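Local coordinates for protein UDP-N-acetylenolpyruvoylglucosamine reductase (Listeria monocytogenes, PDB 3TX1) that probably uses NADPH and its bound FAD to reduce UDP-N-acetylenolpyruvoylglucosamine to UDP-N-acetylmuramate, a cytoplasmic step in making cell-wall peptidoglycan, at residues 108-113 / 129-134. Residues are numbered along the deposited sequence; the frame is centred on the assembly and turned at random.
Sequences QTIERN and AKFALN
Phe131 on the helix and Ile110 on the strand make the close part of this contact: the methyl CG2 of Ile110 lies 3.8 Å from the centroid of the Phe131 ring and 17° off its normal, which meets the geometry of a CH-pi interaction over one face. The methyl sits somewhat toward the rim, with Ile110 CG2 at 3.7 Å from Phe131 CD2. Two torsions bring the groups together. In Phe131, CG is anti to the backbone N (chi1 -153°), and in Ile110 it is CG2, rather than the longer CG1 branch, that stands anti to N and reaches the ring. The far end of the ring runs along the strand backbone, where Phe131 CZ comes within 3.6 Å of Ile110 O.

Packing slackens toward Arg112. Phe131 CE1 lies 3.9 Å from Arg112 N, an oblique approach, and the guanidinium leads away. The CB of Glu111 points away from the helix, and both charged residues are exposed. No hydrogen bond joins the segments, and just 164 Å² is buried.

Strand 110-113 and helix segment 129-134 run roughly alongside, their axes 9.6 Å apart and 30° from parallel. This surface packing in the FAD-binding PCMH-type domain, with the Ile110 side chain about 13 Å from FAD, joins an edge strand of the antiparallel sheet to the helix following strand 116-120. Glu111 pairs with Val118 of that strand, Ala132 packs on its Ile117, and Leu133 meets helix 217-234.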
loop_
_atom_site.group_PDB
_atom_site.type_symbol
_atom_site.label_atom_id
_atom_site.label_comp_id
_atom_site.label_asym_id
_atom_site.label_seq_id
_atom_site.Cartn_x
_atom_site.Cartn_y
_atom_site.Cartn_z
ATOM N N GLN A 108 13.402 -8.042 1.301
ATOM C CA GLN A 108 13.017 -8.242 -0.112
ATOM C C GLN A 108 12.804 -9.646 -0.686
ATOM O O GLN A 108 12.235 -9.792 -1.760
ATOM C CB GLN A 108 14.077 -7.573 -0.992
ATOM C CG GLN A 108 13.778 -6.120 -1.318
ATOM C CD GLN A 108 14.817 -5.511 -2.244
ATOM O OE1 GLN A 108 15.916 -5.143 -1.806
ATOM N NE2 GLN A 108 14.473 -5.390 -3.532
ATOM N N THR A 109 13.288 -10.669 -0.009
ATOM C CA THR A 109 13.214 -12.047 -0.502
ATOM C C THR A 109 11.916 -12.676 -1.005
ATOM O O THR A 109 10.859 -12.556 -0.374
ATOM C CB THR A 109 13.806 -12.975 0.539
ATOM O OG1 THR A 109 15.157 -13.223 0.164
ATOM C CG2 THR A 109 13.040 -14.279 0.593
ATOM N N ILE A 110 12.038 -13.408 -2.118
ATOM C CA ILE A 110 10.936 -14.148 -2.722
ATOM C C ILE A 110 11.400 -15.593 -2.977
ATOM O O ILE A 110 12.383 -15.799 -3.690
ATOM C CB ILE A 110 10.519 -13.528 -4.078
ATOM C CG1 ILE A 110 10.411 -12.001 -3.996
ATOM C CG2 ILE A 110 9.236 -14.168 -4.599
ATOM C CD1 ILE A 110 9.563 -11.397 -5.100
ATOM N N GLU A 111 10.692 -16.594 -2.443
ATOM C CA GLU A 111 11.135 -17.991 -2.612
ATOM C C GLU A 111 10.140 -19.012 -3.187
ATOM O O GLU A 111 8.925 -18.900 -3.003
ATOM C CB GLU A 111 11.717 -18.556 -1.295
ATOM C CG GLU A 111 12.889 -17.798 -0.668
ATOM C CD GLU A 111 14.054 -17.535 -1.615
ATOM O OE1 GLU A 111 14.227 -18.224 -2.656
ATOM O OE2 GLU A 111 14.821 -16.615 -1.295
ATOM N N ARG A 112 10.704 -20.043 -3.808
ATOM C CA ARG A 112 9.970 -21.182 -4.330
ATOM C C ARG A 112 9.893 -22.240 -3.274
ATOM O O ARG A 112 10.870 -22.574 -2.657
ATOM C CB ARG A 112 10.679 -21.758 -5.574
ATOM C CG ARG A 112 11.677 -22.912 -5.333
ATOM C CD ARG A 112 11.232 -24.254 -5.933
ATOM N NE ARG A 112 11.763 -25.441 -5.255
ATOM C CZ ARG A 112 11.048 -26.277 -4.515
ATOM N NH1 ARG A 112 9.774 -26.058 -4.310
ATOM N NH2 ARG A 112 11.611 -27.326 -3.961
ATOM N N ASN A 113 8.718 -22.782 -3.073
ATOM C CA ASN A 113 8.566 -23.853 -2.086
ATOM C C ASN A 113 7.449 -24.845 -2.454
ATOM O O ASN A 113 6.364 -24.800 -1.875
ATOM C CB ASN A 113 8.269 -23.194 -0.740
ATOM C CG ASN A 113 7.858 -24.187 0.323
ATOM O OD1 ASN A 113 8.146 -25.404 0.226
ATOM N ND2 ASN A 113 7.160 -23.676 1.353
ATOM N N ALA A 129 4.083 -11.652 -8.362
ATOM C CA ALA A 129 3.217 -12.237 -9.383
ATOM C C ALA A 129 4.032 -12.653 -10.637
ATOM O O ALA A 129 3.593 -13.493 -11.437
ATOM C CB ALA A 129 2.054 -11.303 -9.721
ATOM N N LYS A 130 5.205 -12.047 -10.805
ATOM C CA LYS A 130 6.092 -12.398 -11.897
ATOM C C LYS A 130 6.760 -13.724 -11.623
ATOM O O LYS A 130 6.950 -14.544 -12.536
ATOM C CB LYS A 130 7.150 -11.310 -12.117
ATOM C CG LYS A 130 6.651 -10.220 -13.059
ATOM C CD LYS A 130 7.613 -9.062 -13.360
ATOM C CE LYS A 130 6.790 -7.952 -14.034
ATOM N NZ LYS A 130 7.433 -6.618 -14.179
ATOM N N PHE A 131 7.123 -13.922 -10.363
ATOM C CA PHE A 131 7.803 -15.097 -9.927
ATOM C C PHE A 131 6.841 -16.197 -10.273
ATOM O O PHE A 131 7.105 -16.957 -11.186
ATOM C CB PHE A 131 8.023 -14.999 -8.425
ATOM C CG PHE A 131 9.209 -15.776 -7.912
ATOM C CD1 PHE A 131 9.050 -17.049 -7.375
ATOM C CD2 PHE A 131 10.493 -15.193 -7.900
ATOM C CE1 PHE A 131 10.156 -17.743 -6.883
ATOM C CE2 PHE A 131 11.597 -15.876 -7.406
ATOM C CZ PHE A 131 11.428 -17.156 -6.905
ATOM N N ALA A 132 5.691 -16.210 -9.602
ATOM C CA ALA A 132 4.600 -17.213 -9.771
ATOM C C ALA A 132 4.422 -17.789 -11.168
ATOM O O ALA A 132 4.204 -19.005 -11.344
ATOM C CB ALA A 132 3.270 -16.637 -9.309
ATOM N N LEU A 133 4.490 -16.887 -12.136
ATOM C CA LEU A 133 4.399 -17.222 -13.540
ATOM C C LEU A 133 5.633 -18.005 -13.993
ATOM O O LEU A 133 5.490 -18.932 -14.810
ATOM C CB LEU A 133 4.285 -15.957 -14.369
ATOM C CG LEU A 133 4.241 -15.975 -15.886
ATOM C CD1 LEU A 133 2.964 -16.742 -16.214
ATOM C CD2 LEU A 133 4.266 -14.629 -16.593
ATOM N N ASN A 134 6.828 -17.638 -13.497
ATOM C CA ASN A 134 8.057 -18.368 -13.868
ATOM C C ASN A 134 8.027 -19.761 -13.344
ATOM O O ASN A 134 8.772 -20.595 -13.801
ATOM C CB ASN A 134 9.315 -17.705 -13.324
ATOM C CG ASN A 134 9.495 -16.302 -13.840
ATOM O OD1 ASN A 134 8.528 -15.554 -13.998
ATOM N ND2 ASN A 134 10.747 -15.930 -14.093
#